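Local coordinates for protein lasso peptide isopeptidase AtxE2 (Asticcacaulis excentricus, PDB 5TXE) that hydrolyses the isopeptide bond of the threaded lasso peptides astexin-2 and astexin-3, turning them into linear peptides, at residues Pro114-Ala122 with Thr217-Ile227; Val208-Leu216 with Ser559-Ser567. The protein carries 1 engineered substitution. One frame throughout, in Å; residues are numbered along the deposited sequence.

Contact 1: residues Pro114-Ala122 with Thr217-Ile227; sequences PSWGYARNA and TGARPRVLEPI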
ATOM      1  N   PRO A 114       2.258  -6.237  15.265  1.00 29.57           N
ATOM      2  CA  PRO A 114       2.361  -5.493  16.503  1.00 29.44           C
ATOM      3  C   PRO A 114       2.744  -4.056  16.164  1.00 27.27           C
ATOM      4  O   PRO A 114       3.475  -3.845  15.235  1.00 27.15           O
ATOM      5  CB  PRO A 114       3.519  -6.159  17.239  1.00 30.16           C
ATOM      6  CG  PRO A 114       3.736  -7.472  16.573  1.00 32.83           C
ATOM      7  CD  PRO A 114       3.297  -7.276  15.142  1.00 32.75           C
ATOM      8  N   SER A 115       2.221  -3.097  16.910  1.00 29.67           N
ATOM      9  CA  SER A 115       2.588  -1.677  16.813  1.00 32.99           C
ATOM     10  C   SER A 115       2.231  -0.994  18.125  1.00 33.75           C
ATOM     11  O   SER A 115       1.229  -1.359  18.774  1.00 27.06           O
ATOM     12  CB  SER A 115       1.800  -0.943  15.752  1.00 33.79           C
ATOM     13  OG  SER A 115       2.110  -1.401  14.443  1.00 37.36           O
ATOM     14  N   TRP A 116       3.053   0.010  18.468  1.00 30.31           N
ATOM     15  CA  TRP A 116       2.835   0.902  19.597  1.00 28.40           C
ATOM     16  C   TRP A 116       2.857   0.228  20.926  1.00 27.74           C
ATOM     17  O   TRP A 116       2.314   0.766  21.905  1.00 28.65           O
ATOM     18  CB  TRP A 116       1.501   1.598  19.463  1.00 27.80           C
ATOM     19  CG  TRP A 116       1.247   2.219  18.090  1.00 31.70           C
ATOM     20  CD1 TRP A 116       0.402   1.784  17.153  1.00 31.08           C
ATOM     21  CD2 TRP A 116       1.815   3.434  17.593  1.00 35.01           C
ATOM     22  NE1 TRP A 116       0.401   2.644  16.067  1.00 35.90           N
ATOM     23  CE2 TRP A 116       1.270   3.666  16.322  1.00 37.23           C
ATOM     24  CE3 TRP A 116       2.752   4.328  18.092  1.00 35.77           C
ATOM     25  CZ2 TRP A 116       1.632   4.775  15.549  1.00 38.39           C
ATOM     26  CZ3 TRP A 116       3.098   5.415  17.344  1.00 38.98           C
ATOM     27  CH2 TRP A 116       2.548   5.638  16.080  1.00 37.55           C
ATOM     28  N   GLY A 117       3.404  -0.978  20.974  1.00 25.28           N
ATOM     29  CA  GLY A 117       3.314  -1.770  22.187  1.00 24.37           C
ATOM     30  C   GLY A 117       2.092  -2.650  22.309  1.00 26.37           C
ATOM     31  O   GLY A 117       1.958  -3.412  23.307  1.00 26.73           O
ATOM     32  N   TYR A 118       1.233  -2.631  21.292  1.00 26.78           N
ATOM     33  CA  TYR A 118       0.160  -3.598  21.182  1.00 27.11           C
ATOM     34  C   TYR A 118       0.642  -4.843  20.431  1.00 29.39           C
ATOM     35  O   TYR A 118       1.367  -4.753  19.439  1.00 29.31           O
ATOM     36  CB  TYR A 118      -1.052  -3.008  20.441  1.00 26.81           C
ATOM     37  CG  TYR A 118      -1.634  -1.816  21.156  1.00 30.26           C
ATOM     38  CD1 TYR A 118      -2.095  -1.920  22.474  1.00 28.92           C
ATOM     39  CD2 TYR A 118      -1.700  -0.586  20.543  1.00 30.58           C
ATOM     40  CE1 TYR A 118      -2.620  -0.846  23.142  1.00 31.51           C
ATOM     41  CE2 TYR A 118      -2.256   0.490  21.204  1.00 30.34           C
ATOM     42  CZ  TYR A 118      -2.697   0.360  22.523  1.00 30.37           C
ATOM     43  OH  TYR A 118      -3.225   1.429  23.240  1.00 28.11           O
ATOM     44  N   ALA A 119       0.174  -6.000  20.866  1.00 27.08           N
ATOM     45  CA  ALA A 119       0.503  -7.252  20.178  1.00 30.20           C
ATOM     46  C   ALA A 119      -0.116  -7.375  18.777  1.00 30.03           C
ATOM     47  O   ALA A 119       0.423  -8.048  17.889  1.00 27.60           O
ATOM     48  CB  ALA A 119       0.097  -8.438  21.037  1.00 31.70           C
ATOM     49  N   ARG A 120      -1.225  -6.681  18.563  1.00 29.84           N
ATOM     50  CA  ARG A 120      -1.848  -6.652  17.275  1.00 31.25           C
ATOM     51  C   ARG A 120      -2.576  -5.340  17.040  1.00 31.03           C
ATOM     52  O   ARG A 120      -3.582  -5.125  17.613  1.00 32.47           O
ATOM     53  CB  ARG A 120      -2.867  -7.770  17.182  1.00 38.33           C
ATOM     54  CG  ARG A 120      -3.421  -7.891  15.781  1.00 44.78           C
ATOM     55  CD  ARG A 120      -4.083  -9.214  15.560  1.00 48.23           C
ATOM     56  NE  ARG A 120      -5.446  -9.156  16.068  1.00 53.54           N
ATOM     57  CZ  ARG A 120      -6.207 -10.238  16.236  1.00 58.76           C
ATOM     58  NH1 ARG A 120      -5.727 -11.457  15.946  1.00 54.77           N
ATOM     59  NH2 ARG A 120      -7.447 -10.104  16.696  1.00 56.73           N
ATOM     60  N   ASN A 121      -2.053  -4.465  16.191  1.00 32.17           N
ATOM     61  CA  ASN A 121      -2.659  -3.174  15.970  1.00 33.32           C
ATOM     62  C   ASN A 121      -3.958  -3.399  15.169  1.00 34.05           C
ATOM     63  O   ASN A 121      -4.161  -4.464  14.616  1.00 31.67           O
ATOM     64  CB  ASN A 121      -1.659  -2.282  15.208  1.00 35.76           C
ATOM     65  CG  ASN A 121      -2.009  -0.786  15.246  1.00 39.32           C
ATOM     66  OD1 ASN A 121      -2.674  -0.304  16.172  1.00 33.92           O
ATOM     67  ND2 ASN A 121      -1.561  -0.045  14.214  1.00 34.84           N
ATOM     68  N   ALA A 122      -4.823  -2.403  15.079  1.00 35.99           N
ATOM     69  CA  ALA A 122      -5.940  -2.541  14.156  1.00 35.93           C
ATOM     70  C   ALA A 122      -5.409  -2.813  12.718  1.00 31.64           C
ATOM     71  O   ALA A 122      -4.413  -2.266  12.330  1.00 31.21           O
ATOM     72  CB  ALA A 122      -6.799  -1.298  14.177  1.00 44.37           C
ATOM     73  N   THR A 217     -11.273   2.560  17.426  1.00 26.35           N
ATOM     74  CA  THR A 217     -11.545   1.256  16.890  1.00 27.69           C
ATOM     75  C   THR A 217     -12.322   0.309  17.790  1.00 31.77           C
ATOM     76  O   THR A 217     -12.744  -0.714  17.325  1.00 37.60           O
ATOM     77  CB  THR A 217     -10.254   0.570  16.433  1.00 32.99           C
ATOM     78  OG1 THR A 217      -9.392   0.435  17.516  1.00 33.96           O
ATOM     79  CG2 THR A 217      -9.489   1.440  15.333  1.00 37.99           C
ATOM     80  N   GLY A 218     -12.544   0.629  19.057  1.00 29.16           N
ATOM     81  CA  GLY A 218     -13.339  -0.275  19.887  1.00 29.66           C
ATOM     82  C   GLY A 218     -13.185   0.043  21.357  1.00 29.25           C
ATOM     83  O   GLY A 218     -12.229   0.714  21.783  1.00 23.40           O
ATOM     84  N   ALA A 219     -14.094  -0.521  22.125  1.00 24.75           N
ATOM     85  CA  ALA A 219     -14.264  -0.187  23.522  1.00 24.53           C
ATOM     86  C   ALA A 219     -13.778  -1.271  24.461  1.00 23.14           C
ATOM     87  O   ALA A 219     -14.307  -1.421  25.544  1.00 23.98           O
ATOM     88  CB  ALA A 219     -15.725   0.098  23.775  1.00 24.42           C
ATOM     89  N   ARG A 220     -12.768  -2.016  24.043  1.00 23.00           N
ATOM     90  CA  ARG A 220     -12.161  -3.072  24.829  1.00 23.31           C
ATOM     91  C   ARG A 220     -10.674  -2.831  24.940  1.00 22.34           C
ATOM     92  O   ARG A 220     -10.067  -2.249  24.054  1.00 22.54           O
ATOM     93  CB  ARG A 220     -12.371  -4.428  24.195  1.00 24.95           C
ATOM     94  CG  ARG A 220     -13.809  -4.892  24.105  1.00 29.56           C
ATOM     95  CD  ARG A 220     -13.889  -6.300  23.426  1.00 29.53           C
ATOM     96  NE  ARG A 220     -13.402  -7.390  24.292  1.00 26.57           N
ATOM     97  CZ  ARG A 220     -14.123  -7.964  25.254  1.00 27.88           C
ATOM     98  NH1 ARG A 220     -15.383  -7.597  25.501  1.00 27.67           N
ATOM     99  NH2 ARG A 220     -13.604  -8.965  25.956  1.00 27.70           N
ATOM    100  N   PRO A 221     -10.065  -3.278  26.048  1.00 22.94           N
ATOM    101  CA  PRO A 221      -8.631  -3.173  26.150  1.00 24.40           C
ATOM    102  C   PRO A 221      -8.003  -4.086  25.095  1.00 24.99           C
ATOM    103  O   PRO A 221      -8.560  -5.147  24.823  1.00 24.43           O
ATOM    104  CB  PRO A 221      -8.323  -3.722  27.534  1.00 24.35           C
ATOM    105  CG  PRO A 221      -9.603  -3.801  28.250  1.00 25.15           C
ATOM    106  CD  PRO A 221     -10.629  -3.980  27.195  1.00 23.99           C
ATOM    107  N   ARG A 222      -6.873  -3.668  24.531  1.00 24.72           N
ATOM    108  CA  ARG A 222      -6.080  -4.498  23.632  1.00 26.69           C
ATOM    109  C   ARG A 222      -5.029  -5.257  24.432  1.00 26.08           C
ATOM    110  O   ARG A 222      -4.637  -4.848  25.543  1.00 27.76           O
ATOM    111  CB  ARG A 222      -5.382  -3.601  22.606  1.00 29.09           C
ATOM    112  CG  ARG A 222      -6.380  -2.716  21.920  1.00 34.31           C
ATOM    113  CD  ARG A 222      -6.449  -2.507  20.397  1.00 47.16           C
ATOM    114  NE  ARG A 222      -5.376  -1.707  19.813  1.00 48.48           N
ATOM    115  CZ  ARG A 222      -5.433  -0.962  18.688  1.00 50.19           C
ATOM    116  NH1 ARG A 222      -6.547  -0.740  17.978  1.00 44.12           N
ATOM    117  NH2 ARG A 222      -4.314  -0.369  18.284  1.00 49.37           N
ATOM    118  N   VAL A 223      -4.530  -6.321  23.839  1.00 23.35           N
ATOM    119  CA  VAL A 223      -3.471  -7.092  24.404  1.00 24.39           C
ATOM    120  C   VAL A 223      -2.170  -6.337  24.175  1.00 26.86           C
ATOM    121  O   VAL A 223      -1.837  -5.968  23.037  1.00 25.53           O
ATOM    122  CB  VAL A 223      -3.341  -8.448  23.678  1.00 26.22           C
ATOM    123  CG1 VAL A 223      -2.110  -9.198  24.148  1.00 25.68           C
ATOM    124  CG2 VAL A 223      -4.624  -9.292  23.847  1.00 28.81           C
ATOM    125  N   LEU A 224      -1.408  -6.162  25.242  1.00 32.49           N
ATOM    126  CA  LEU A 224      -0.069  -5.525  25.190  1.00 34.75           C
ATOM    127  C   LEU A 224       1.026  -6.554  24.916  1.00 33.87           C
ATOM    128  O   LEU A 224       0.989  -7.666  25.434  1.00 35.27           O
ATOM    129  CB  LEU A 224       0.234  -4.871  26.534  1.00 33.40           C
ATOM    130  CG  LEU A 224      -0.810  -3.818  26.943  1.00 40.17           C
ATOM    131  CD1 LEU A 224      -0.557  -3.319  28.384  1.00 41.98           C
ATOM    132  CD2 LEU A 224      -0.816  -2.652  25.954  1.00 34.48           C
ATOM    133  N   GLU A 225       2.038  -6.148  24.170  1.00 33.66           N
ATOM    134  CA  GLU A 225       3.328  -6.846  24.189  1.00 34.29           C
ATOM    135  C   GLU A 225       3.865  -6.917  25.630  1.00 37.48           C
ATOM    136  O   GLU A 225       3.557  -6.042  26.416  1.00 40.71           O
ATOM    137  CB  GLU A 225       4.292  -6.082  23.292  1.00 34.28           C
ATOM    138  CG  GLU A 225       4.021  -6.278  21.810  1.00 36.16           C
ATOM    139  CD  GLU A 225       4.220  -7.732  21.384  1.00 40.66           C
ATOM    140  OE1 GLU A 225       4.813  -8.543  22.149  1.00 44.87           O
ATOM    141  OE2 GLU A 225       3.804  -8.076  20.266  1.00 41.76           O
ATOM    142  N   PRO A 226       4.689  -7.898  26.011  1.00 40.76           N
ATOM    143  CA  PRO A 226       5.302  -8.876  25.104  1.00 36.30           C
ATOM    144  C   PRO A 226       4.415 -10.097  25.023  1.00 34.45           C
ATOM    145  O   PRO A 226       3.903 -10.560  26.040  1.00 32.26           O
ATOM    146  CB  PRO A 226       6.607  -9.247  25.841  1.00 38.43           C
ATOM    147  CG  PRO A 226       6.227  -9.159  27.304  1.00 39.33           C
ATOM    148  CD  PRO A 226       5.170  -8.049  27.409  1.00 37.09           C
ATOM    149  N   ILE A 227       4.245 -10.622  23.834  1.00 30.10           N
ATOM    150  CA  ILE A 227       3.583 -11.893  23.676  1.00 32.53           C
ATOM    151  C   ILE A 227       4.525 -12.732  22.813  1.00 33.78           C
ATOM    152  O   ILE A 227       4.865 -12.333  21.709  1.00 32.25           O
ATOM    153  CB  ILE A 227       2.269 -11.755  22.877  1.00 31.55           C
ATOM    154  CG1 ILE A 227       1.218 -10.975  23.640  1.00 33.07           C
ATOM    155  CG2 ILE A 227       1.715 -13.123  22.498  1.00 32.36           C
ATOM    156  CD1 ILE A 227       0.753 -11.578  24.957  1.00 36.24           C
TER
HETATM  157  O   HOH W   1      -3.079  -6.086  20.605  1.00 28.12           O
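Tyr-118 and Arg-222 form the dense centre of this contact. The guanidinium lies over one face of the phenol ring as a cation-pi pair, Arg-222 CZ 4.5 Å from the ring centroid, yet the two planes stand 79° apart, so the ring is met by the NE and NH2 edge rather than by a flat stack. Bends at chi2 and chi3 fold the arginine chain back over the ring. Arg-222 NH2 reaches to 2.7 Å from Asn-121 OD1, while NE is buried without a polar partner. The ring is held at its far end as well, its OH hydrogen-bonded to Glu-211 O, and Leu-224 CD2 packs obliquely on Tyr-118 CD1 at 3.8 Å. Beside this centre the backbones join through a single beta bridge between Tyr-118 and Leu-224: Ala-119 N donates almost straight (169°) to Val-223 O at 3.0 Å, and Glu-225 N donates to Gly-117 O at 2.9 Å. Val-223 O also takes a bond from a water that accepts from Arg-120 N, which ties the next residue to the same carbonyl. The packing thins toward the two ends. At one, Glu-225 crosses exposed Pro-114 at a slant, OE2 3.6 Å from Pro-114 CB, and its carboxylate also meets Ala-119, while OE1 accepts from Ile-227 N; at the other, Ala-122 CB merely meets Thr-217 CG2 at 4.0 Å. Gly-117 sits in the type I' turn Ser-115 to Tyr-118, which carries Trp-116, whose indole takes no part in the pairing. Instead the indole stacks on an aromatic side chain of the bound peptide and its NE1 bonds to the peptide backbone; with Asn-121 ND2 bonding that backbone too, the 114-122 loop, braced by 217-227, forms part of the astexin-3 binding site.

Contact 2: residues Val208-Leu216 with Ser559-Ser567; sequences VYDERFHPL and SVMNGPRIS
His-214 and Asn-562 run side by side and point the same way, with imidazole and amide planes only 21° apart. From this near-coplanar position His-214 NE2 donates to Asn-562 OD1 at 3.0 Å, arriving in the carbonyl plane on a lone pair, although the N-H is bent to 147°. With chi1 at -174°, CG of His-214 lies opposite the backbone N, which brings the ring up to Asn-562; ND1 is bonded to Thr-217 OG1, and NE2 also makes a weak bond to the peptide backbone. Ile-566 comes in obliquely, its CD1 3.5 Å from His-214 CD2. Asn-562 turns its ND2 to Ala-558 O and to the backbone of the bound astexin-3, and Ile-566 packs on that same backbone: here the connection between helices 555-560 and 563-570 of the prolyl oligopeptidase-type hydrolase domain lines the substrate site, against a loop that leads to strand 230-235. Met-561 crosses Leu-216 at about a right angle, its CB 3.9 Å from Leu-216 CD1, and its doubly bent chain brings CE to 3.5 Å from Leu-216 N. Leu-216 N itself donates to Met-561 O at 2.9 Å, and the ring of Pro-215 rests on this carbonyl through CD. The backbones come close at Gly-563, whose CA lies near Phe-213 O. Farther out, Tyr-209 crosses Pro-564 at a slant, its OH 3.8 Å from Pro-564 CD. Arg-565 lays NH2 against the CG methylene of Glu-211 at 3.6 Å, Glu-211 OE2 and Arg-565 NH2 staying 5.0 Å apart, while its NH1 bonds to Trp-116 O.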
ATOM      1  N   VAL A 208     -10.105  -0.482  33.873  1.00 20.61           N
ATOM      2  CA  VAL A 208      -9.610   0.893  34.007  1.00 21.68           C
ATOM      3  C   VAL A 208      -9.229   1.421  32.612  1.00 21.12           C
ATOM      4  O   VAL A 208      -8.422   0.801  31.916  1.00 20.44           O
ATOM      5  CB  VAL A 208      -8.308   0.973  34.835  1.00 22.28           C
ATOM      6  CG1 VAL A 208      -7.894   2.435  34.993  1.00 24.11           C
ATOM      7  CG2 VAL A 208      -8.506   0.379  36.187  1.00 24.58           C
ATOM      8  N   TYR A 209      -9.729   2.585  32.261  1.00 20.23           N
ATOM      9  CA  TYR A 209      -9.359   3.204  30.994  1.00 22.79           C
ATOM     10  C   TYR A 209      -7.939   3.753  31.095  1.00 23.04           C
ATOM     11  O   TYR A 209      -7.691   4.689  31.851  1.00 23.01           O
ATOM     12  CB  TYR A 209     -10.304   4.356  30.644  1.00 20.93           C
ATOM     13  CG  TYR A 209     -10.005   5.003  29.303  1.00 22.43           C
ATOM     14  CD1 TYR A 209     -10.297   4.365  28.118  1.00 23.25           C
ATOM     15  CD2 TYR A 209      -9.469   6.258  29.232  1.00 22.72           C
ATOM     16  CE1 TYR A 209     -10.016   4.943  26.882  1.00 23.06           C
ATOM     17  CE2 TYR A 209      -9.178   6.833  28.010  1.00 26.92           C
ATOM     18  CZ  TYR A 209      -9.493   6.166  26.845  1.00 25.47           C
ATOM     19  OH  TYR A 209      -9.220   6.760  25.671  1.00 27.91           O
ATOM     20  N   ASP A 210      -7.046   3.183  30.304  1.00 23.29           N
ATOM     21  CA  ASP A 210      -5.612   3.441  30.391  1.00 23.01           C
ATOM     22  C   ASP A 210      -4.996   3.100  29.007  1.00 24.57           C
ATOM     23  O   ASP A 210      -5.675   3.138  27.949  1.00 22.25           O
ATOM     24  CB  ASP A 210      -5.002   2.601  31.530  1.00 25.30           C
ATOM     25  CG  ASP A 210      -5.157   1.026  31.305  1.00 29.92           C
ATOM     26  OD1 ASP A 210      -5.567   0.571  30.200  1.00 26.46           O
ATOM     27  OD2 ASP A 210      -4.858   0.253  32.259  1.00 31.92           O
ATOM     28  N   GLU A 211      -3.718   2.779  29.028  1.00 25.22           N
ATOM     29  CA  GLU A 211      -2.887   2.583  27.851  1.00 29.45           C
ATOM     30  C   GLU A 211      -3.341   1.392  27.010  1.00 25.81           C
ATOM     31  O   GLU A 211      -2.821   1.221  25.903  1.00 27.96           O
ATOM     32  CB  GLU A 211      -1.377   2.446  28.252  1.00 32.43           C
ATOM     33  CG  GLU A 211      -0.917   1.074  28.867  1.00 41.77           C
ATOM     34  CD  GLU A 211      -1.150   0.880  30.390  1.00 53.53           C
ATOM     35  OE1 GLU A 211      -1.632   1.827  31.095  1.00 65.57           O
ATOM     36  OE2 GLU A 211      -0.832  -0.236  30.901  1.00 61.21           O
ATOM     37  N   ARG A 212      -4.270   0.582  27.487  1.00 22.51           N
ATOM     38  CA  ARG A 212      -4.738  -0.546  26.678  1.00 23.23           C
ATOM     39  C   ARG A 212      -5.801  -0.173  25.623  1.00 23.67           C
ATOM     40  O   ARG A 212      -6.070  -0.958  24.740  1.00 22.26           O
ATOM     41  CB  ARG A 212      -5.254  -1.666  27.555  1.00 23.09           C
ATOM     42  CG  ARG A 212      -4.225  -2.227  28.559  1.00 23.75           C
ATOM     43  CD  ARG A 212      -4.899  -3.129  29.563  1.00 22.82           C
ATOM     44  NE  ARG A 212      -5.883  -2.388  30.329  1.00 25.37           N
ATOM     45  CZ  ARG A 212      -6.758  -2.949  31.173  1.00 28.89           C
ATOM     46  NH1 ARG A 212      -6.771  -4.269  31.350  1.00 29.93           N
ATOM     47  NH2 ARG A 212      -7.611  -2.188  31.855  1.00 26.38           N
ATOM     48  N   PHE A 213      -6.343   1.041  25.679  1.00 22.08           N
ATOM     49  CA  PHE A 213      -7.468   1.390  24.841  1.00 21.34           C
ATOM     50  C   PHE A 213      -7.150   2.225  23.644  1.00 22.51           C
ATOM     51  O   PHE A 213      -6.279   3.088  23.674  1.00 24.38           O
ATOM     52  CB  PHE A 213      -8.506   2.146  25.644  1.00 21.78           C
ATOM     53  CG  PHE A 213      -9.296   1.283  26.576  1.00 21.16           C
ATOM     54  CD1 PHE A 213      -8.787   0.907  27.794  1.00 21.06           C
ATOM     55  CD2 PHE A 213     -10.546   0.835  26.219  1.00 20.75           C
ATOM     56  CE1 PHE A 213      -9.522   0.079  28.630  1.00 21.71           C
ATOM     57  CE2 PHE A 213     -11.300   0.076  27.062  1.00 20.91           C
ATOM     58  CZ  PHE A 213     -10.774  -0.323  28.255  1.00 22.44           C
ATOM     59  N   HIS A 214      -7.907   1.981  22.575  1.00 24.03           N
ATOM     60  CA  HIS A 214      -7.851   2.761  21.350  1.00 22.71           C
ATOM     61  C   HIS A 214      -9.303   2.956  20.901  1.00 22.62           C
ATOM     62  O   HIS A 214      -9.831   2.175  20.138  1.00 21.50           O
ATOM     63  CB  HIS A 214      -6.999   2.045  20.280  1.00 24.73           C
ATOM     64  CG  HIS A 214      -6.786   2.867  19.041  1.00 27.38           C
ATOM     65  ND1 HIS A 214      -7.411   2.604  17.837  1.00 30.97           N
ATOM     66  CD2 HIS A 214      -6.053   3.981  18.840  1.00 33.48           C
ATOM     67  CE1 HIS A 214      -7.022   3.482  16.933  1.00 33.48           C
ATOM     68  NE2 HIS A 214      -6.212   4.344  17.519  1.00 31.60           N
ATOM     69  N   PRO A 215      -9.965   3.977  21.418  1.00 22.85           N
ATOM     70  CA  PRO A 215     -11.404   4.140  21.314  1.00 22.01           C
ATOM     71  C   PRO A 215     -11.925   4.230  19.893  1.00 25.77           C
ATOM     72  O   PRO A 215     -13.049   3.757  19.572  1.00 24.84           O
ATOM     73  CB  PRO A 215     -11.674   5.419  22.043  1.00 22.39           C
ATOM     74  CG  PRO A 215     -10.493   5.669  22.920  1.00 24.83           C
ATOM     75  CD  PRO A 215      -9.326   4.900  22.367  1.00 22.36           C
ATOM     76  N   LEU A 216     -11.123   4.800  19.021  1.00 27.71           N
ATOM     77  CA  LEU A 216     -11.531   4.917  17.642  1.00 28.62           C
ATOM     78  C   LEU A 216     -12.003   3.608  17.087  1.00 25.28           C
ATOM     79  O   LEU A 216     -13.054   3.550  16.386  1.00 23.45           O
ATOM     80  CB  LEU A 216     -10.401   5.453  16.753  1.00 31.76           C
ATOM     81  CG  LEU A 216     -10.838   5.950  15.367  1.00 29.69           C
ATOM     82  CD1 LEU A 216     -11.611   7.231  15.481  1.00 29.46           C
ATOM     83  CD2 LEU A 216      -9.627   6.126  14.459  1.00 30.81           C
ATOM     84  N   SER A 559      -5.564  12.873  19.692  1.00 26.89           N
ATOM     85  CA  SER A 559      -5.307  12.753  21.122  1.00 30.26           C
ATOM     86  C   SER A 559      -6.440  11.894  21.699  1.00 31.94           C
ATOM     87  O   SER A 559      -6.208  10.762  22.122  1.00 38.08           O
ATOM     88  CB  SER A 559      -5.285  14.112  21.795  1.00 34.64           C
ATOM     89  OG  SER A 559      -5.286  13.958  23.200  1.00 44.30           O
ATOM     90  N   VAL A 560      -7.674  12.385  21.635  1.00 27.42           N
ATOM     91  CA  VAL A 560      -8.773  11.729  22.373  1.00 26.85           C
ATOM     92  C   VAL A 560      -9.059  10.292  21.841  1.00 28.03           C
ATOM     93  O   VAL A 560      -8.995   9.343  22.598  1.00 29.93           O
ATOM     94  CB  VAL A 560     -10.009  12.578  22.410  1.00 25.63           C
ATOM     95  CG1 VAL A 560     -11.114  11.905  23.234  1.00 29.17           C
ATOM     96  CG2 VAL A 560      -9.735  13.963  23.012  1.00 26.82           C
ATOM     97  N   MET A 561      -9.284  10.143  20.545  1.00 26.14           N
ATOM     98  CA  MET A 561      -9.726   8.916  19.980  1.00 25.84           C
ATOM     99  C   MET A 561      -8.654   7.865  19.827  1.00 27.30           C
ATOM    100  O   MET A 561      -8.956   6.693  19.585  1.00 26.78           O
ATOM    101  CB  MET A 561     -10.425   9.179  18.644  1.00 26.39           C
ATOM    102  CG  MET A 561     -11.770   9.896  18.833  1.00 32.54           C
ATOM    103  SD  MET A 561     -12.888   9.235  20.097  1.00 38.52           S
ATOM    104  CE  MET A 561     -13.044   7.712  19.257  1.00 37.69           C
ATOM    105  N   ASN A 562      -7.408   8.277  19.870  1.00 25.88           N
ATOM    106  CA  ASN A 562      -6.317   7.354  19.872  1.00 26.63           C
ATOM    107  C   ASN A 562      -6.088   6.707  21.233  1.00 26.37           C
ATOM    108  O   ASN A 562      -5.411   5.727  21.283  1.00 27.08           O
ATOM    109  CB  ASN A 562      -5.010   8.044  19.457  1.00 27.45           C
ATOM    110  CG  ASN A 562      -4.809   8.071  17.954  1.00 29.44           C
ATOM    111  OD1 ASN A 562      -5.265   7.200  17.222  1.00 28.30           O
ATOM    112  ND2 ASN A 562      -4.146   9.105  17.484  1.00 29.33           N
ATOM    113  N   GLY A 563      -6.574   7.310  22.319  1.00 26.41           N
ATOM    114  CA  GLY A 563      -6.248   6.843  23.662  1.00 29.62           C
ATOM    115  C   GLY A 563      -4.851   7.247  24.082  1.00 31.74           C
ATOM    116  O   GLY A 563      -4.046   7.671  23.247  1.00 29.59           O
ATOM    117  N   PRO A 564      -4.526   7.022  25.348  1.00 32.20           N
ATOM    118  CA  PRO A 564      -3.332   7.717  25.869  1.00 34.27           C
ATOM    119  C   PRO A 564      -2.010   7.190  25.385  1.00 33.26           C
ATOM    120  O   PRO A 564      -1.036   7.944  25.296  1.00 35.21           O
ATOM    121  CB  PRO A 564      -3.451   7.573  27.382  1.00 33.62           C
ATOM    122  CG  PRO A 564      -4.679   6.771  27.625  1.00 35.00           C
ATOM    123  CD  PRO A 564      -5.485   6.662  26.387  1.00 31.00           C
ATOM    124  N   ARG A 565      -1.974   5.926  25.008  1.00 30.66           N
ATOM    125  CA  ARG A 565      -0.738   5.310  24.526  1.00 28.00           C
ATOM    126  C   ARG A 565      -0.299   5.847  23.159  1.00 29.34           C
ATOM    127  O   ARG A 565       0.817   6.353  23.007  1.00 31.07           O
ATOM    128  CB  ARG A 565      -0.920   3.831  24.471  1.00 31.64           C
ATOM    129  CG  ARG A 565       0.073   2.995  23.702  1.00 39.24           C
ATOM    130  CD  ARG A 565       1.476   3.215  24.174  1.00 45.97           C
ATOM    131  NE  ARG A 565       1.680   2.669  25.496  1.00 53.06           N
ATOM    132  CZ  ARG A 565       1.926   1.391  25.760  1.00 53.68           C
ATOM    133  NH1 ARG A 565       1.949   0.494  24.792  1.00 55.02           N
ATOM    134  NH2 ARG A 565       2.124   1.020  27.020  1.00 51.28           N
ATOM    135  N   ILE A 566      -1.155   5.728  22.157  1.00 25.97           N
ATOM    136  CA  ILE A 566      -0.817   6.236  20.864  1.00 27.84           C
ATOM    137  C   ILE A 566      -0.724   7.763  20.853  1.00 29.51           C
ATOM    138  O   ILE A 566       0.161   8.301  20.186  1.00 26.23           O
ATOM    139  CB  ILE A 566      -1.758   5.719  19.775  1.00 26.41           C
ATOM    140  CG1 ILE A 566      -1.461   4.230  19.535  1.00 29.37           C
ATOM    141  CG2 ILE A 566      -1.535   6.437  18.453  1.00 25.05           C
ATOM    142  CD1 ILE A 566      -2.564   3.524  18.759  1.00 27.32           C
ATOM    143  N   SER A 567      -1.642   8.432  21.563  1.00 28.90           N
ATOM    144  CA  SER A 567      -1.590   9.858  21.672  1.00 32.82           C
ATOM    145  C   SER A 567      -0.204  10.349  22.163  1.00 33.34           C
ATOM    146  O   SER A 567       0.396  11.263  21.588  1.00 31.02           O
ATOM    147  CB  SER A 567      -2.685  10.383  22.601  1.00 32.68           C
ATOM    148  OG  SER A 567      -2.474  11.765  22.845  1.00 34.43           O
TER

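In the fold
The two contacts, centres about 11 Å apart, share one long loop between helix 190-202 and strand 230-235: its first part, 208-216, lies on the hydrolase helices in contact 2, and the part that follows, 217-227, pairs with the 114-122 loop in contact 1. Both are partly buried, with exposed margins, and neither is deep core. Contact 1 joins loop to loop through a beta bridge and a cation-pi pair; contact 2 sets a loop against helix ends, with an imidazole-amide bond and proline and methionine packing. Arg-222 N to Arg-212 O, a probable hydrogen bond, stitches them together, and each supplies an astexin-3-binding residue, Trp-116 and Asn-562.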